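Core protein VP4 (Bluetongue virus, PDB 2JHP) caps viral messenger RNA within the core as a multidomain enzyme whose two methyltransferase-type domains bind the methyl-donor product S-adenosyl-L-homocysteine. Local coordinates at residues T58-R63 with F476-Y481; D119-Y124 with F499-K504; A618-K623 with S636-L641. One frame throughout, in Å; residues are numbered along the deposited sequence.

Contact 1: T58-R63 with F476-Y481; sequences TIRQLR and FLMWRY
R60 reaches from helix 59-64 across to M478 and W479 on helix 470-480, and these three side chains carry a helix-to-helix contact between two domains. Helix 59-64 lies between strands 48-51 and 67-71 in a beta-alpha-beta crossover of the N-terminal parallel sheet, whereas helix 470-480 follows an edge strand of a methyltransferase-like sheet. R60 bends at its third torsion (chi3 80°), which brings the guanidinium round against the base of W479. There NH2 lies 3.4 Å from W479 CB, and CZ is 3.7 Å from the same carbon. The guanidinium and indole planes are only 12° apart, yet the two groups are not stacked face to face: what lies over the guanidinium is the methylene CB, displaced toward the rim, and the ring itself leads away. NH1 comes no nearer to the indole than 4.1 Å, at W479 CD1. Polar partners hold both groups in these positions, since R60 NH2 forms a salt bridge with D514 and W479 NE1 bonds to the carbonyl oxygen of S593. M478 meets the arginine nearer its backbone. Its chain is extended beyond CG and slides past R60 in the opposite direction, leaving SD 4.2 Å from R60 CG. The aliphatic part of the arginine thus packs against the thioether while its charged end is taken up by a carboxylate. Helix 59-64 also rests on its own sheet, with I59 and L62 touching F69 of strand 67-71. The helix begins with a capping box: T58 OG1 accepts a weak bond from Q61 N at 3.3 Å, and T58 N returns a nearly straight one (172°) to Q61 OE1 at 3.2 Å, arriving in the carbonyl plane on a lone pair.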
loop_
_atom_site.group_PDB
_atom_site.type_symbol
_atom_site.label_atom_id
_atom_site.label_comp_id
_atom_site.label_asym_id
_atom_site.label_seq_id
_atom_site.Cartn_x
_atom_site.Cartn_y
_atom_site.Cartn_z
ATOM N N THR A 58 -28.744 4.425 1.195
ATOM C CA THR A 58 -27.586 4.510 2.092
ATOM C C THR A 58 -26.268 4.445 1.310
ATOM O O THR A 58 -26.205 3.903 0.197
ATOM C CB THR A 58 -27.572 3.406 3.173
ATOM O OG1 THR A 58 -27.333 2.136 2.560
ATOM C CG2 THR A 58 -28.887 3.370 3.982
ATOM N N ILE A 59 -25.222 5.000 1.907
ATOM C CA ILE A 59 -23.887 5.017 1.319
ATOM C C ILE A 59 -23.404 3.623 0.857
ATOM O O ILE A 59 -23.011 3.452 -0.301
ATOM C CB ILE A 59 -22.857 5.736 2.260
ATOM C CG1 ILE A 59 -21.434 5.576 1.733
ATOM C CG2 ILE A 59 -22.922 5.215 3.682
ATOM C CD1 ILE A 59 -21.175 6.330 0.509
ATOM N N ARG A 60 -23.463 2.646 1.757
ATOM C CA ARG A 60 -23.070 1.268 1.482
ATOM C C ARG A 60 -23.898 0.621 0.386
ATOM O O ARG A 60 -23.386 -0.229 -0.353
ATOM C CB ARG A 60 -23.197 0.421 2.749
ATOM C CG ARG A 60 -22.105 0.656 3.784
ATOM C CD ARG A 60 -22.314 -0.276 4.932
ATOM N NE ARG A 60 -21.809 -1.614 4.653
ATOM C CZ ARG A 60 -22.423 -2.738 5.007
ATOM N NH1 ARG A 60 -23.593 -2.700 5.634
ATOM N NH2 ARG A 60 -21.867 -3.906 4.718
ATOM N N GLN A 61 -25.179 0.992 0.306
ATOM C CA GLN A 61 -26.045 0.519 -0.768
ATOM C C GLN A 61 -25.522 1.057 -2.080
ATOM O O GLN A 61 -25.294 0.287 -3.022
ATOM C CB GLN A 61 -27.499 0.925 -0.551
ATOM C CG GLN A 61 -28.209 0.036 0.436
ATOM C CD GLN A 61 -29.700 0.356 0.593
ATOM O OE1 GLN A 61 -30.096 1.523 0.712
ATOM N NE2 GLN A 61 -30.527 -0.693 0.610
ATOM N N LEU A 62 -25.289 2.368 -2.125
ATOM C CA LEU A 62 -24.776 3.004 -3.342
ATOM C C LEU A 62 -23.367 2.535 -3.703
ATOM O O LEU A 62 -23.053 2.368 -4.879
ATOM C CB LEU A 62 -24.874 4.537 -3.267
ATOM C CG LEU A 62 -26.285 5.139 -3.361
ATOM C CD1 LEU A 62 -26.272 6.664 -3.264
ATOM C CD2 LEU A 62 -27.000 4.704 -4.634
ATOM N N ARG A 63 -22.526 2.298 -2.698
ATOM C CA ARG A 63 -21.184 1.764 -2.961
ATOM C C ARG A 63 -21.216 0.342 -3.523
ATOM O O ARG A 63 -20.387 -0.018 -4.362
ATOM C CB ARG A 63 -20.307 1.827 -1.716
ATOM C CG ARG A 63 -19.798 3.222 -1.378
ATOM C CD ARG A 63 -18.890 3.806 -2.407
ATOM N NE ARG A 63 -18.178 4.942 -1.846
ATOM C CZ ARG A 63 -17.736 5.990 -2.541
ATOM N NH1 ARG A 63 -17.950 6.075 -3.848
ATOM N NH2 ARG A 63 -17.091 6.973 -1.923
ATOM N N PHE A 476 -17.341 -4.838 3.849
ATOM C CA PHE A 476 -17.252 -5.719 4.992
ATOM C C PHE A 476 -16.603 -5.006 6.180
ATOM O O PHE A 476 -17.110 -5.080 7.300
ATOM C CB PHE A 476 -16.472 -6.981 4.641
ATOM C CG PHE A 476 -16.500 -8.022 5.720
ATOM C CD1 PHE A 476 -17.621 -8.838 5.887
ATOM C CD2 PHE A 476 -15.422 -8.185 6.581
ATOM C CE1 PHE A 476 -17.656 -9.801 6.873
ATOM C CE2 PHE A 476 -15.453 -9.144 7.568
ATOM C CZ PHE A 476 -16.573 -9.957 7.712
ATOM N N LEU A 477 -15.498 -4.311 5.924
ATOM C CA LEU A 477 -14.765 -3.605 6.973
ATOM C C LEU A 477 -15.491 -2.364 7.431
ATOM O O LEU A 477 -15.406 -2.014 8.593
ATOM C CB LEU A 477 -13.327 -3.259 6.530
ATOM C CG LEU A 477 -12.401 -4.450 6.272
ATOM C CD1 LEU A 477 -11.203 -4.085 5.401
ATOM C CD2 LEU A 477 -11.973 -5.058 7.595
ATOM N N MET A 478 -16.198 -1.692 6.532
ATOM C CA MET A 478 -17.083 -0.617 6.958
ATOM C C MET A 478 -18.038 -1.146 8.057
ATOM O O MET A 478 -18.270 -0.496 9.084
ATOM C CB MET A 478 -17.880 -0.036 5.797
ATOM C CG MET A 478 -17.105 0.981 5.001
ATOM S SD MET A 478 -18.101 1.752 3.715
ATOM C CE MET A 478 -16.848 2.658 2.819
ATOM N N TRP A 479 -18.537 -2.357 7.828
ATOM C CA TRP A 479 -19.600 -2.965 8.614
ATOM C C TRP A 479 -19.118 -3.548 9.942
ATOM O O TRP A 479 -19.784 -3.392 10.956
ATOM C CB TRP A 479 -20.258 -4.035 7.744
ATOM C CG TRP A 479 -21.334 -4.843 8.360
ATOM C CD1 TRP A 479 -22.352 -4.402 9.132
ATOM C CD2 TRP A 479 -21.529 -6.249 8.195
ATOM N NE1 TRP A 479 -23.166 -5.452 9.492
ATOM C CE2 TRP A 479 -22.681 -6.599 8.925
ATOM C CE3 TRP A 479 -20.828 -7.253 7.509
ATOM C CZ2 TRP A 479 -23.153 -7.913 8.995
ATOM C CZ3 TRP A 479 -21.295 -8.559 7.576
ATOM C CH2 TRP A 479 -22.440 -8.878 8.319
ATOM N N ARG A 480 -17.960 -4.208 9.912
ATOM C CA ARG A 480 -17.380 -4.889 11.069
ATOM C C ARG A 480 -16.452 -3.982 11.898
ATOM O O ARG A 480 -16.414 -4.087 13.129
ATOM C CB ARG A 480 -16.640 -6.160 10.613
ATOM C CG ARG A 480 -15.948 -6.965 11.724
ATOM C CD ARG A 480 -16.742 -8.178 12.153
ATOM N NE ARG A 480 -16.378 -9.385 11.406
ATOM C CZ ARG A 480 -17.139 -10.479 11.326
ATOM N NH1 ARG A 480 -18.323 -10.532 11.939
ATOM N NH2 ARG A 480 -16.718 -11.524 10.629
ATOM N N TYR A 481 -15.711 -3.099 11.234
ATOM C CA TYR A 481 -14.786 -2.204 11.929
ATOM C C TYR A 481 -15.004 -0.736 11.563
ATOM O O TYR A 481 -14.181 -0.143 10.871
ATOM C CB TYR A 481 -13.340 -2.606 11.654
ATOM C CG TYR A 481 -12.992 -4.016 12.061
ATOM C CD1 TYR A 481 -12.940 -5.036 11.120
ATOM C CD2 TYR A 481 -12.701 -4.328 13.391
ATOM C CE1 TYR A 481 -12.611 -6.336 11.480
ATOM C CE2 TYR A 481 -12.372 -5.634 13.774
ATOM C CZ TYR A 481 -12.329 -6.635 12.806
ATOM O OH TYR A 481 -12.006 -7.925 13.172
#

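Contact 2: D119-Y124 with F499-K504; sequences DALRNY and FAVSLK. With SAH (S-adenosyl-L-homocysteine), chain B.
L121 and Y124 pack on V501 and L503, while R122, which falls between them in sequence, turns elsewhere and grips the bound S-adenosyl-L-homocysteine (SAH), so one short helical segment serves both the hydrophobic interior and a ligand site. L121 and V501 reach toward each other tip to tip, CD1 standing 4.1 Å from CG2. Y124 lies across L503, its CE2 3.9 Å from CD2 of the leucine. With CG set anti to the backbone N (chi1 164°), the tyrosine carries its hydroxyl beyond the strand, where E505 bonds it. V501 and L503 belong to strand 499-503, the antiparallel strand 7 in a sheet of order 3-2-1-4-5-7-6, the signature of the class I methyltransferase fold; helix 114-128 packs on this sheet, L121 also touching I433 and T435 of the adjoining strand 433-437. R122 presents one edge of its guanidinium to the ligand carboxylate: NE gives a fairly straight bond to SAH O at 2.9 Å, and NH2 bonds SAH OXT at 3.0 Å, with a weak second bond to O. R122 also touches a bound guanine. D119, one turn earlier, holds the third guanidinium nitrogen, R122 NH1, through a salt bridge of 3.0 Å to D119 OD1. That oxygen lies in the guanidinium plane, but is itself approached from 42° above the carboxylate plane.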
loop_
_atom_site.group_PDB
_atom_site.type_symbol
_atom_site.label_atom_id
_atom_site.label_comp_id
_atom_site.label_asym_id
_atom_site.label_seq_id
_atom_site.Cartn_x
_atom_site.Cartn_y
_atom_site.Cartn_z
ATOM N N ASP A 119 -5.012 2.332 1.337
ATOM C CA ASP A 119 -4.768 2.844 2.689
ATOM C C ASP A 119 -5.763 2.311 3.704
ATOM O O ASP A 119 -5.427 2.123 4.871
ATOM C CB ASP A 119 -4.837 4.378 2.727
ATOM C CG ASP A 119 -3.611 5.056 2.112
ATOM O OD1 ASP A 119 -2.743 4.399 1.494
ATOM O OD2 ASP A 119 -3.545 6.290 2.243
ATOM N N ALA A 120 -6.994 2.113 3.256
ATOM C CA ALA A 120 -8.023 1.569 4.101
ATOM C C ALA A 120 -7.684 0.120 4.442
ATOM O O ALA A 120 -7.761 -0.276 5.596
ATOM C CB ALA A 120 -9.357 1.685 3.432
ATOM N N LEU A 121 -7.263 -0.653 3.450
ATOM C CA LEU A 121 -6.820 -2.020 3.683
ATOM C C LEU A 121 -5.555 -2.093 4.528
ATOM O O LEU A 121 -5.384 -3.027 5.298
ATOM C CB LEU A 121 -6.587 -2.751 2.363
ATOM C CG LEU A 121 -7.778 -2.981 1.436
ATOM C CD1 LEU A 121 -7.389 -3.971 0.321
ATOM C CD2 LEU A 121 -9.005 -3.478 2.188
ATOM N N ARG A 122 -4.660 -1.123 4.377
ATOM C CA ARG A 122 -3.401 -1.171 5.092
ATOM C C ARG A 122 -3.584 -0.792 6.553
ATOM O O ARG A 122 -2.887 -1.322 7.423
ATOM C CB ARG A 122 -2.355 -0.278 4.441
ATOM C CG ARG A 122 -0.919 -0.746 4.712
ATOM C CD ARG A 122 0.148 0.107 4.026
ATOM N NE ARG A 122 -0.028 0.100 2.579
ATOM C CZ ARG A 122 -0.644 1.062 1.909
ATOM N NH1 ARG A 122 -1.121 2.102 2.573
ATOM N NH2 ARG A 122 -0.783 0.974 0.593
ATOM N N ASN A 123 -4.520 0.116 6.828
ATOM C CA ASN A 123 -4.780 0.520 8.199
ATOM C C ASN A 123 -5.368 -0.607 8.992
ATOM O O ASN A 123 -4.941 -0.839 10.087
ATOM C CB ASN A 123 -5.614 1.798 8.267
ATOM C CG ASN A 123 -4.857 3.023 7.722
ATOM O OD1 ASN A 123 -3.652 2.969 7.431
ATOM N ND2 ASN A 123 -5.573 4.130 7.578
ATOM N N TYR A 124 -6.293 -1.352 8.404
ATOM C CA TYR A 124 -6.810 -2.568 9.036
ATOM C C TYR A 124 -5.646 -3.513 9.364
ATOM O O TYR A 124 -5.595 -4.103 10.463
ATOM C CB TYR A 124 -7.850 -3.262 8.139
ATOM C CG TYR A 124 -8.157 -4.704 8.524
ATOM C CD1 TYR A 124 -9.077 -5.000 9.536
ATOM C CD2 TYR A 124 -7.528 -5.776 7.872
ATOM C CE1 TYR A 124 -9.365 -6.318 9.887
ATOM C CE2 TYR A 124 -7.807 -7.106 8.220
ATOM C CZ TYR A 124 -8.726 -7.369 9.232
ATOM O OH TYR A 124 -9.002 -8.682 9.590
ATOM N N PHE A 499 -9.438 -6.283 -7.622
ATOM C CA PHE A 499 -8.679 -7.088 -6.668
ATOM C C PHE A 499 -9.553 -8.146 -5.980
ATOM O O PHE A 499 -10.746 -7.931 -5.713
ATOM C CB PHE A 499 -7.989 -6.209 -5.609
ATOM C CG PHE A 499 -6.916 -5.258 -6.154
ATOM C CD1 PHE A 499 -7.217 -3.936 -6.477
ATOM C CD2 PHE A 499 -5.586 -5.671 -6.280
ATOM C CE1 PHE A 499 -6.210 -3.073 -6.949
ATOM C CE2 PHE A 499 -4.611 -4.814 -6.741
ATOM C CZ PHE A 499 -4.927 -3.513 -7.077
ATOM N N ALA A 500 -8.970 -9.306 -5.712
ATOM C CA ALA A 500 -9.570 -10.182 -4.725
ATOM C C ALA A 500 -8.847 -9.919 -3.430
ATOM O O ALA A 500 -7.638 -9.665 -3.433
ATOM C CB ALA A 500 -9.487 -11.691 -5.116
ATOM N N VAL A 501 -9.606 -9.958 -2.335
ATOM C CA VAL A 501 -9.061 -9.764 -1.001
ATOM C C VAL A 501 -9.463 -10.904 -0.102
ATOM O O VAL A 501 -10.632 -11.306 -0.052
ATOM C CB VAL A 501 -9.533 -8.453 -0.356
ATOM C CG1 VAL A 501 -8.852 -8.269 0.975
ATOM C CG2 VAL A 501 -9.248 -7.266 -1.258
ATOM N N SER A 502 -8.477 -11.409 0.622
ATOM C CA SER A 502 -8.694 -12.441 1.623
ATOM C C SER A 502 -8.522 -11.840 3.011
ATOM O O SER A 502 -7.623 -11.045 3.223
ATOM C CB SER A 502 -7.700 -13.583 1.393
ATOM O OG SER A 502 -6.358 -13.119 1.474
ATOM N N LEU A 503 -9.380 -12.228 3.954
ATOM C CA LEU A 503 -9.344 -11.687 5.321
ATOM C C LEU A 503 -9.404 -12.791 6.367
ATOM O O LEU A 503 -10.209 -13.710 6.235
ATOM C CB LEU A 503 -10.515 -10.731 5.551
ATOM C CG LEU A 503 -10.672 -9.459 4.731
ATOM C CD1 LEU A 503 -11.974 -8.777 5.070
ATOM C CD2 LEU A 503 -9.531 -8.526 5.015
ATOM N N LYS A 504 -8.560 -12.696 7.401
ATOM C CA LYS A 504 -8.655 -13.597 8.564
ATOM C C LYS A 504 -9.765 -13.089 9.487
ATOM O O LYS A 504 -9.518 -12.546 10.560
ATOM C CB LYS A 504 -7.323 -13.734 9.307
ATOM C CG LYS A 504 -7.234 -14.970 10.191
ATOM C CD LYS A 504 -5.800 -15.436 10.342
ATOM C CE LYS A 504 -5.713 -16.759 11.080
ATOM N NZ LYS A 504 -4.391 -17.408 10.876
HETATM N N SAH B . 2.750 -3.776 -0.196
HETATM C CA SAH B . 2.802 -2.304 -0.465
HETATM C CB SAH B . 3.454 -1.911 -1.794
HETATM C CG SAH B . 3.456 -2.883 -2.960
HETATM S SD SAH B . 4.579 -2.305 -4.263
HETATM C C SAH B . 1.450 -1.627 -0.305
HETATM O O SAH B . 0.709 -1.927 0.634
HETATM O OXT SAH B . 1.083 -0.747 -1.082
HETATM C "C5'" SAH B . 5.051 -4.022 -4.619
HETATM C "C4'" SAH B . 6.415 -4.391 -4.060
HETATM O "O4'" SAH B . 6.455 -5.758 -3.699
HETATM C "C3'" SAH B . 7.541 -4.159 -5.064
HETATM O "O3'" SAH B . 8.614 -3.575 -4.342
HETATM C "C2'" SAH B . 7.941 -5.556 -5.513
HETATM O "O2'" SAH B . 9.310 -5.672 -5.795
HETATM C "C1'" SAH B . 7.588 -6.392 -4.283
HETATM N N9 SAH B . 7.347 -7.818 -4.599
HETATM C C8 SAH B . 6.734 -8.338 -5.715
HETATM N N7 SAH B . 6.722 -9.692 -5.613
HETATM C C5 SAH B . 7.318 -10.047 -4.450
HETATM C C6 SAH B . 7.569 -11.281 -3.844
HETATM N N6 SAH B . 7.189 -12.410 -4.438
HETATM N N1 SAH B . 8.202 -11.333 -2.616
HETATM C C2 SAH B . 8.588 -10.162 -1.988
HETATM N N3 SAH B . 8.341 -8.937 -2.583
HETATM C C4 SAH B . 7.717 -8.875 -3.797
#

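Contact 3: A618-K623 with S636-L641; sequences ALREYK and SWLELL
L638 lays its CD2 branch against L619 and R620, joining the last two helices of the chain. Helices 612-625 and 635-641 run nearly antiparallel as a helical hairpin and come close where L619 faces L638, whose CA atoms are 7.0 Å apart. L638 gives up the larger share of surface, L619 the next. The touching branch is CD2 of L638, which sits 3.8 Å from CB of L619, with L638 CG following at 4.0 Å from the same carbon. The leucines therefore do not meet end on: the branched end of L638 presses on the root of L619, close to the backbone of helix 612-625, which suits the short separation of the two chains. L638 already points its CB at helix 612-625, and with CG anti to its carbonyl carbon (chi1 -81°) CD2 comes to rest on L619. R620, itself exposed, flanks the leucine, which also touches I616 of helix 612-625. The arginine chain crosses that of L638 at about a right angle and touches it through the methylene CG, 4.2 Å from L638 CD2, while extending onward from CG to NE, so that only its aliphatic part takes part in the packing. The contact is wholly apolar in its touching atoms. At the turn end of the hairpin, K623 NZ makes a salt bridge with D635, the residue just before the second segment, which ties the two helices near the connecting loop. Beyond the pair, L619 also touches L555 of helix 551-561 and F572 of helix 568-576, and W637 sets its indole against F569 and F572 while its NE1 bonds the carbonyl oxygen of L458. The hairpin thus lies against a helical layer formed by helices 551-561 and 568-576, with the end of helix 453-460 at the tryptophan.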
loop_
_atom_site.group_PDB
_atom_site.type_symbol
_atom_site.label_atom_id
_atom_site.label_comp_id
_atom_site.label_asym_id
_atom_site.label_seq_id
_atom_site.Cartn_x
_atom_site.Cartn_y
_atom_site.Cartn_z
ATOM N N ALA A 618 -25.155 -27.459 -9.482
ATOM C CA ALA A 618 -24.427 -26.346 -10.078
ATOM C C ALA A 618 -22.937 -26.668 -10.151
ATOM O O ALA A 618 -22.325 -26.518 -11.218
ATOM C CB ALA A 618 -24.668 -25.048 -9.300
ATOM N N LEU A 619 -22.373 -27.125 -9.027
ATOM C CA LEU A 619 -20.941 -27.431 -8.927
ATOM C C LEU A 619 -20.522 -28.532 -9.901
ATOM O O LEU A 619 -19.474 -28.436 -10.543
ATOM C CB LEU A 619 -20.544 -27.814 -7.490
ATOM C CG LEU A 619 -19.969 -26.820 -6.456
ATOM C CD1 LEU A 619 -18.985 -25.809 -7.062
ATOM C CD2 LEU A 619 -21.057 -26.099 -5.671
ATOM N N ARG A 620 -21.349 -29.571 -10.006
ATOM C CA ARG A 620 -21.102 -30.676 -10.933
ATOM C C ARG A 620 -21.090 -30.178 -12.367
ATOM O O ARG A 620 -20.213 -30.547 -13.152
ATOM C CB ARG A 620 -22.159 -31.766 -10.787
ATOM C CG ARG A 620 -21.906 -32.736 -9.660
ATOM C CD ARG A 620 -22.756 -33.982 -9.856
ATOM N NE ARG A 620 -23.022 -34.654 -8.589
ATOM C CZ ARG A 620 -23.724 -35.777 -8.455
ATOM N NH1 ARG A 620 -24.240 -36.384 -9.520
ATOM N NH2 ARG A 620 -23.903 -36.294 -7.246
ATOM N N GLU A 621 -22.065 -29.331 -12.693
ATOM C CA GLU A 621 -22.179 -28.755 -14.025
ATOM C C GLU A 621 -20.974 -27.882 -14.320
ATOM O O GLU A 621 -20.517 -27.812 -15.463
ATOM C CB GLU A 621 -23.471 -27.945 -14.160
ATOM C CG GLU A 621 -23.940 -27.774 -15.600
ATOM C CD GLU A 621 -24.118 -29.104 -16.316
ATOM O OE1 GLU A 621 -25.043 -29.865 -15.956
ATOM O OE2 GLU A 621 -23.321 -29.388 -17.237
ATOM N N TYR A 622 -20.458 -27.231 -13.283
ATOM C CA TYR A 622 -19.309 -26.348 -13.433
ATOM C C TYR A 622 -18.012 -27.111 -13.727
ATOM O O TYR A 622 -17.302 -26.784 -14.685
ATOM C CB TYR A 622 -19.148 -25.447 -12.206
ATOM C CG TYR A 622 -17.944 -24.544 -12.301
ATOM C CD1 TYR A 622 -18.009 -23.329 -12.991
ATOM C CD2 TYR A 622 -16.733 -24.906 -11.714
ATOM C CE1 TYR A 622 -16.899 -22.494 -13.090
ATOM C CE2 TYR A 622 -15.624 -24.083 -11.806
ATOM C CZ TYR A 622 -15.715 -22.876 -12.494
ATOM O OH TYR A 622 -14.613 -22.067 -12.584
ATOM N N LYS A 623 -17.712 -28.122 -12.906
ATOM C CA LYS A 623 -16.499 -28.927 -13.085
ATOM C C LYS A 623 -16.569 -29.792 -14.340
ATOM O O LYS A 623 -15.536 -30.114 -14.931
ATOM C CB LYS A 623 -16.200 -29.792 -11.850
ATOM C CG LYS A 623 -16.924 -31.138 -11.768
ATOM C CD LYS A 623 -16.161 -32.105 -10.879
ATOM C CE LYS A 623 -16.854 -33.454 -10.781
ATOM N NZ LYS A 623 -16.103 -34.361 -9.874
ATOM N N SER A 636 -14.176 -30.543 -3.069
ATOM C CA SER A 636 -14.066 -30.075 -1.691
ATOM C C SER A 636 -15.390 -29.492 -1.191
ATOM O O SER A 636 -15.877 -29.885 -0.127
ATOM C CB SER A 636 -12.926 -29.063 -1.546
ATOM O OG SER A 636 -12.473 -28.997 -0.205
ATOM N N TRP A 637 -15.977 -28.577 -1.962
ATOM C CA TRP A 637 -17.276 -28.003 -1.613
ATOM C C TRP A 637 -18.400 -29.016 -1.826
ATOM O O TRP A 637 -19.395 -28.999 -1.108
ATOM C CB TRP A 637 -17.565 -26.733 -2.421
ATOM C CG TRP A 637 -16.607 -25.610 -2.194
ATOM C CD1 TRP A 637 -15.624 -25.199 -3.037
ATOM C CD2 TRP A 637 -16.552 -24.735 -1.062
ATOM N NE1 TRP A 637 -14.941 -24.138 -2.504
ATOM C CE2 TRP A 637 -15.493 -23.826 -1.293
ATOM C CE3 TRP A 637 -17.287 -24.632 0.123
ATOM C CZ2 TRP A 637 -15.150 -22.828 -0.381
ATOM C CZ3 TRP A 637 -16.948 -23.634 1.028
ATOM C CH2 TRP A 637 -15.887 -22.747 0.771
ATOM N N LEU A 638 -18.234 -29.885 -2.824
ATOM C CA LEU A 638 -19.194 -30.954 -3.103
ATOM C C LEU A 638 -19.295 -31.901 -1.917
ATOM O O LEU A 638 -20.385 -32.138 -1.404
ATOM C CB LEU A 638 -18.805 -31.733 -4.364
ATOM C CG LEU A 638 -19.175 -31.139 -5.720
ATOM C CD1 LEU A 638 -18.405 -31.847 -6.818
ATOM C CD2 LEU A 638 -20.672 -31.242 -5.967
ATOM N N GLU A 639 -18.146 -32.416 -1.477
ATOM C CA GLU A 639 -18.055 -33.279 -0.297
ATOM C C GLU A 639 -18.259 -32.516 1.024
ATOM O O GLU A 639 -18.218 -33.115 2.108
ATOM C CB GLU A 639 -16.728 -34.046 -0.286
ATOM C CG GLU A 639 -16.590 -35.071 -1.407
ATOM C CD GLU A 639 -15.466 -36.068 -1.159
ATOM O OE1 GLU A 639 -15.639 -36.982 -0.316
ATOM O OE2 GLU A 639 -14.413 -35.941 -1.822
ATOM N N LEU A 640 -18.477 -31.204 0.926
ATOM C CA LEU A 640 -18.877 -30.399 2.077
ATOM C C LEU A 640 -20.393 -30.220 2.151
ATOM O O LEU A 640 -20.960 -30.261 3.238
ATOM C CB LEU A 640 -18.177 -29.038 2.079
ATOM C CG LEU A 640 -18.447 -28.124 3.283
ATOM C CD1 LEU A 640 -17.172 -27.426 3.727
ATOM C CD2 LEU A 640 -19.562 -27.110 2.992
ATOM N N LEU A 641 -21.044 -30.006 1.010
ATOM C CA LEU A 641 -22.496 -29.831 0.989
ATOM C C LEU A 641 -23.249 -31.131 1.287
ATOM O O LEU A 641 -24.267 -31.114 1.980
ATOM C CB LEU A 641 -22.969 -29.232 -0.340
ATOM C CG LEU A 641 -23.049 -27.710 -0.553
ATOM C CD1 LEU A 641 -23.529 -26.985 0.702
ATOM C CD2 LEU A 641 -21.731 -27.131 -1.022
#

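From the N terminus the chain leaves segment 58-63, passes 119-124, and builds most of one methyltransferase-like sheet and, within it, all of another before reaching 476-481, where contact 1 closes a loop of 412 residues. The last strand of the first sheet follows, and contact 2 closes on it at 499-504, so the two loops cross rather than nest. They also touch: L477 packs on L121 and Y124, and F476 on L503, making helix 470-480 a layer between the N-terminal parallel-sheet domain and helix 114-128. Contact 3 opens afterwards and spans 12 residues, a local hairpin in the C-terminal helical region; its nearest atoms are about 14 Å from contact 1 and about 12 Å from contact 2.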